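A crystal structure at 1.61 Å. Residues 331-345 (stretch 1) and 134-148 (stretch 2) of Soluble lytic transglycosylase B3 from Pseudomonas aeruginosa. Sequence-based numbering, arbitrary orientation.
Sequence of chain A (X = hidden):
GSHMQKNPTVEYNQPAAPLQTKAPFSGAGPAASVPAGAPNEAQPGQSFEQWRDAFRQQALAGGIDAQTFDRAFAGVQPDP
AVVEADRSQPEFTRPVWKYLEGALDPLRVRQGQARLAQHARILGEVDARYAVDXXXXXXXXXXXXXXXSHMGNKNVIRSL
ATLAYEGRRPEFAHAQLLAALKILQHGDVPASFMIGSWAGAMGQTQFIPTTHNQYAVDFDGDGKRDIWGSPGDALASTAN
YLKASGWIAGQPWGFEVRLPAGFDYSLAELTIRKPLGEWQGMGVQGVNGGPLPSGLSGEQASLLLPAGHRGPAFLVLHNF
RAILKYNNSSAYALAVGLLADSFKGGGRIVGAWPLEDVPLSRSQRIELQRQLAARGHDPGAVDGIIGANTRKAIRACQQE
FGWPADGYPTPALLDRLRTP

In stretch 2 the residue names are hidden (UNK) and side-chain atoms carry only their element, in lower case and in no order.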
# COMPACT_ATOMS: atom_id res chain seq x y z
N ALA A 331 1.78 2.60 6.75
CA ALA A 331 1.59 1.41 7.59
C ALA A 331 1.85 0.13 6.77
O ALA A 331 2.54 -0.79 7.21
CB ALA A 331 0.20 1.38 8.18
N TYR A 332 1.30 0.10 5.56
CA TYR A 332 1.54 -1.02 4.64
C TYR A 332 3.01 -1.20 4.36
O TYR A 332 3.54 -2.31 4.43
CB TYR A 332 0.79 -0.78 3.33
CG TYR A 332 1.17 -1.75 2.22
CD1 TYR A 332 2.25 -1.48 1.38
CD2 TYR A 332 0.43 -2.90 1.98
CE1 TYR A 332 2.59 -2.35 0.34
CE2 TYR A 332 0.77 -3.77 0.95
CZ TYR A 332 1.85 -3.49 0.14
OH TYR A 332 2.19 -4.33 -0.90
N ALA A 333 3.69 -0.11 4.03
CA ALA A 333 5.10 -0.23 3.66
C ALA A 333 5.94 -0.64 4.86
O ALA A 333 6.87 -1.43 4.72
CB ALA A 333 5.61 1.08 3.03
N LEU A 334 5.59 -0.16 6.05
CA LEU A 334 6.28 -0.61 7.26
C LEU A 334 6.07 -2.11 7.47
O LEU A 334 7.04 -2.85 7.78
CB LEU A 334 5.80 0.20 8.48
CG LEU A 334 6.49 -0.09 9.81
CD1 LEU A 334 8.00 0.07 9.70
CD2 LEU A 334 5.92 0.87 10.85
N ALA A 335 4.84 -2.57 7.26
CA ALA A 335 4.52 -4.00 7.40
C ALA A 335 5.33 -4.83 6.42
O ALA A 335 5.89 -5.87 6.78
CB ALA A 335 3.03 -4.27 7.19
N VAL A 336 5.38 -4.40 5.15
CA VAL A 336 6.19 -5.12 4.18
C VAL A 336 7.66 -5.23 4.60
O VAL A 336 8.25 -6.29 4.54
CB VAL A 336 6.11 -4.45 2.80
CG1 VAL A 336 7.13 -5.06 1.85
CG2 VAL A 336 4.70 -4.63 2.24
N GLY A 337 8.25 -4.12 5.03
CA GLY A 337 9.65 -4.14 5.43
C GLY A 337 9.90 -5.06 6.62
O GLY A 337 10.84 -5.85 6.63
N LEU A 338 9.05 -4.93 7.64
CA LEU A 338 9.20 -5.78 8.83
C LEU A 338 8.91 -7.26 8.54
O LEU A 338 9.52 -8.14 9.13
CB LEU A 338 8.28 -5.30 9.96
CG LEU A 338 8.62 -3.92 10.55
CD1 LEU A 338 7.49 -3.45 11.44
CD2 LEU A 338 9.95 -3.97 11.33
N LEU A 339 7.97 -7.53 7.63
CA LEU A 339 7.72 -8.92 7.25
C LEU A 339 8.95 -9.51 6.54
O LEU A 339 9.38 -10.63 6.83
CB LEU A 339 6.49 -9.03 6.36
CG LEU A 339 6.13 -10.45 5.91
CD1 LEU A 339 5.90 -11.39 7.10
CD2 LEU A 339 4.87 -10.38 5.05
N ALA A 340 9.50 -8.75 5.59
CA ALA A 340 10.71 -9.21 4.91
C ALA A 340 11.82 -9.47 5.92
O ALA A 340 12.48 -10.50 5.87
CB ALA A 340 11.16 -8.18 3.88
N ASP A 341 11.99 -8.54 6.86
CA ASP A 341 12.99 -8.75 7.92
C ASP A 341 12.71 -10.00 8.77
O ASP A 341 13.62 -10.71 9.19
CB ASP A 341 13.04 -7.54 8.86
CG ASP A 341 13.61 -6.29 8.20
OD1 ASP A 341 14.12 -6.37 7.06
OD2 ASP A 341 13.58 -5.23 8.87
N SER A 342 11.43 -10.23 9.04
CA SER A 342 11.03 -11.36 9.89
C SER A 342 11.43 -12.71 9.31
O SER A 342 11.66 -13.67 10.04
CB SER A 342 9.52 -11.34 10.11
OG SER A 342 9.09 -10.18 10.79
N PHE A 343 11.48 -12.82 7.99
CA PHE A 343 11.84 -14.10 7.40
C PHE A 343 13.23 -14.56 7.84
O PHE A 343 13.49 -15.75 7.92
CB PHE A 343 11.80 -14.04 5.87
CG PHE A 343 10.44 -13.72 5.30
CD1 PHE A 343 9.27 -14.17 5.90
CD2 PHE A 343 10.34 -12.99 4.11
CE1 PHE A 343 8.03 -13.87 5.35
CE2 PHE A 343 9.10 -12.67 3.55
CZ PHE A 343 7.94 -13.11 4.15
N LYS A 344 14.10 -13.59 8.15
CA LYS A 344 15.47 -13.87 8.55
C LYS A 344 15.67 -13.66 10.05
O LYS A 344 16.82 -13.64 10.52
CB LYS A 344 16.45 -12.98 7.79
CG LYS A 344 16.44 -13.21 6.28
CD LYS A 344 17.64 -12.57 5.61
CE LYS A 344 18.37 -13.57 4.72
NZ LYS A 344 17.51 -14.07 3.60
N GLY A 345 14.58 -13.52 10.78
CA GLY A 345 14.65 -13.44 12.24
C GLY A 345 14.67 -12.03 12.79
O GLY A 345 14.93 -11.83 13.98
N UNK A 134 14.76 -11.29 -2.80
CA UNK A 134 13.70 -12.29 -2.74
C UNK A 134 12.80 -12.06 -1.54
O UNK A 134 11.59 -12.29 -1.63
c UNK A 134 14.30 -13.69 -2.68
N UNK A 135 13.38 -11.64 -0.42
CA UNK A 135 12.59 -11.51 0.81
C UNK A 135 11.56 -10.41 0.66
O UNK A 135 10.45 -10.52 1.17
o UNK A 135 15.22 -12.24 3.29
o UNK A 135 14.05 -13.57 1.98
c UNK A 135 13.48 -11.23 2.02
c UNK A 135 14.31 -12.44 2.45
N UNK A 136 11.91 -9.36 -0.08
CA UNK A 136 10.97 -8.27 -0.31
C UNK A 136 9.86 -8.69 -1.29
O UNK A 136 8.70 -8.39 -1.05
c UNK A 136 11.68 -7.03 -0.85
N UNK A 137 10.22 -9.39 -2.36
CA UNK A 137 9.22 -9.95 -3.29
C UNK A 137 8.23 -10.84 -2.54
O UNK A 137 7.02 -10.71 -2.69
c UNK A 137 10.78 -9.85 -5.26
c UNK A 137 9.90 -10.76 -4.41
c UNK A 137 8.85 -11.42 -5.31
N UNK A 138 8.75 -11.74 -1.70
CA UNK A 138 7.86 -12.64 -0.98
C UNK A 138 7.04 -11.89 0.08
O UNK A 138 5.88 -12.21 0.30
c UNK A 138 7.78 -14.62 0.63
c UNK A 138 9.18 -14.74 -1.48
c UNK A 138 8.65 -13.81 -0.35
N UNK A 139 7.61 -10.85 0.69
CA UNK A 139 6.83 -10.09 1.66
C UNK A 139 5.66 -9.38 0.99
O UNK A 139 4.57 -9.33 1.54
c UNK A 139 7.72 -9.07 2.40
N UNK A 140 5.89 -8.82 -0.20
CA UNK A 140 4.80 -8.15 -0.92
C UNK A 140 3.71 -9.17 -1.25
O UNK A 140 2.51 -8.91 -1.10
c UNK A 140 5.33 -7.47 -2.20
c UNK A 140 5.52 -4.94 -1.57
c UNK A 140 4.14 -7.06 -3.13
c UNK A 140 6.23 -6.26 -1.89
N UNK A 141 4.14 -10.33 -1.72
CA UNK A 141 3.24 -11.41 -2.07
C UNK A 141 2.39 -11.81 -0.86
O UNK A 141 1.19 -12.03 -0.96
c UNK A 141 4.32 -17.74 -3.91
c UNK A 141 2.17 -13.72 -3.91
c UNK A 141 3.88 -15.07 -3.33
c UNK A 141 4.07 -12.60 -2.55
c UNK A 141 5.05 -15.69 -2.87
c UNK A 141 3.16 -17.16 -4.37
c UNK A 141 3.37 -13.74 -3.23
c UNK A 141 5.26 -17.02 -3.18
n UNK A 141 1.93 -14.98 -4.43
c UNK A 141 2.95 -15.82 -4.08
N UNK A 142 3.02 -11.90 0.30
CA UNK A 142 2.28 -12.18 1.53
C UNK A 142 1.27 -11.09 1.88
O UNK A 142 0.14 -11.39 2.26
N UNK A 143 1.69 -9.83 1.77
CA UNK A 143 0.81 -8.72 2.13
C UNK A 143 -0.32 -8.53 1.12
O UNK A 143 -1.41 -8.11 1.49
c UNK A 143 0.69 -5.90 4.96
s UNK A 143 1.57 -7.47 5.04
c UNK A 143 2.49 -7.37 3.51
c UNK A 143 1.62 -7.41 2.27
N UNK A 144 -0.06 -8.84 -0.15
CA UNK A 144 -1.06 -8.57 -1.19
C UNK A 144 -2.13 -9.64 -1.28
O UNK A 144 -3.31 -9.31 -1.42
c UNK A 144 -0.38 -8.39 -2.55
c UNK A 144 -0.53 -5.88 -2.56
c UNK A 144 0.39 -7.09 -2.64
o UNK A 144 -0.13 -4.84 -1.99
o UNK A 144 -1.67 -5.98 -3.06
N UNK A 145 -1.73 -10.92 -1.20
CA UNK A 145 -2.71 -12.00 -1.38
C UNK A 145 -2.47 -13.21 -0.50
O UNK A 145 -2.95 -14.30 -0.79
o UNK A 145 -1.52 -13.11 -3.19
c UNK A 145 -2.73 -12.44 -2.84
N UNK A 146 -1.71 -13.04 0.59
CA UNK A 146 -1.33 -14.18 1.42
C UNK A 146 -0.68 -15.29 0.59
O UNK A 146 -1.02 -16.46 0.71
c UNK A 146 -2.18 -15.44 3.42
n UNK A 146 -2.90 -16.50 3.75
o UNK A 146 -1.23 -15.04 4.11
c UNK A 146 -2.56 -14.73 2.15
N UNK A 147 0.27 -14.89 -0.26
CA UNK A 147 1.04 -15.81 -1.10
C UNK A 147 0.13 -16.57 -2.06
O UNK A 147 0.35 -17.75 -2.35
c UNK A 147 1.84 -16.79 -0.23
c UNK A 147 3.69 -15.35 0.73
c UNK A 147 4.35 -14.75 1.79
c UNK A 147 3.89 -14.92 3.07
o UNK A 147 4.52 -14.35 4.14
c UNK A 147 2.77 -15.70 3.31
c UNK A 147 2.12 -16.30 2.24
c UNK A 147 2.56 -16.12 0.93
N UNK A 148 -0.91 -15.87 -2.53
CA UNK A 148 -1.83 -16.42 -3.50
C UNK A 148 -3.07 -17.11 -2.96
O UNK A 148 -3.89 -17.61 -3.75
O HOH W 1 15.04 -10.68 5.16
O HOH W 2 15.29 -15.87 4.03

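Position 134 has one side-chain carbon, out of reach of stretch 1: Ala 134. Position 135 has two carbons, the second carrying two oxygens, one of them beside Lys 344 NZ: Asp 135. Its OD2 lies 2.9 Å from Lys 344 NZ, a salt bridge with a hydrogen bond, and a short carboxylate suits a site where CB already points toward the other helix.

Position 136, a lone carbon pointing away, is Ala 136. Position 137 has one carbon bearing two more and also points away; the fork identifies Val 137. Position 138 has the same fork, touching the Phe 343 ring: Val 138, whose CG1 lies 3.8 Å from Phe 343 CE2.

Position 139 again has a single carbon, now pointing toward stretch 1 into a hole formed by Val 336, Leu 339, Ala 340 and Phe 343: Ala 139. Its CB is 3.8 Å from Ala 340 CB and 3.5 Å from Val 336 O; so small a knob lets the backbones come close.

Position 140 has four carbons forked at the first, one arm two carbons long and reaching Val 336: Ile 140. The longer arm brings CD1 to 3.8 Å from Val 336 CG1. Position 141 carries fused five- and six-membered rings with one nitrogen: Trp 141, pointing away.

Position 142 has no side-chain atoms and is Gly 142. A CB would point toward Leu 339 CD2, a tight 3.5 Å away, and would clash with the ring at position 147. Position 143 is an unbranched chain of two carbons, sulfur and a carbon, set among Tyr 332, Ala 335, Val 336 and Leu 339: Met 143, a flexible knob with CE 3.6 Å from Ala 335 CB.

Position 144 has three carbons, the third with two oxygens, one beside Tyr 332 OH: Glu 144, whose OE2 accepts a weak hydrogen bond from Tyr 332 OH at 2.6 Å. Position 145 has one carbon and one oxygen: Ser 145, whose OG accepts from the backbone N of position 148. Position 146 has two carbons, the second bearing oxygen and nitrogen: Asn 146, which leaves the helix with positive phi, a conformation asparagine tolerates well. Position 147 has one carbon, then a six-carbon ring whose oxygen meets the Phe 343 edge: Tyr 147, its OH 3.6 Å from Phe 343 CZ. Position 148, without a side chain, is Gly 148, whose backbone angles, phi 92° and psi 0°, would jam a CB against the preceding carbonyl O.

The helices cross at 123°, their axes 8.3 Å apart at closest approach. Ala 139 and Met 143, one turn apart, fill successive holes, while polar pairs involving Asp 135 and Glu 144 flank this apolar packing.

Stretch 2, residues 134-148: ADAVVAIWGMESNYG
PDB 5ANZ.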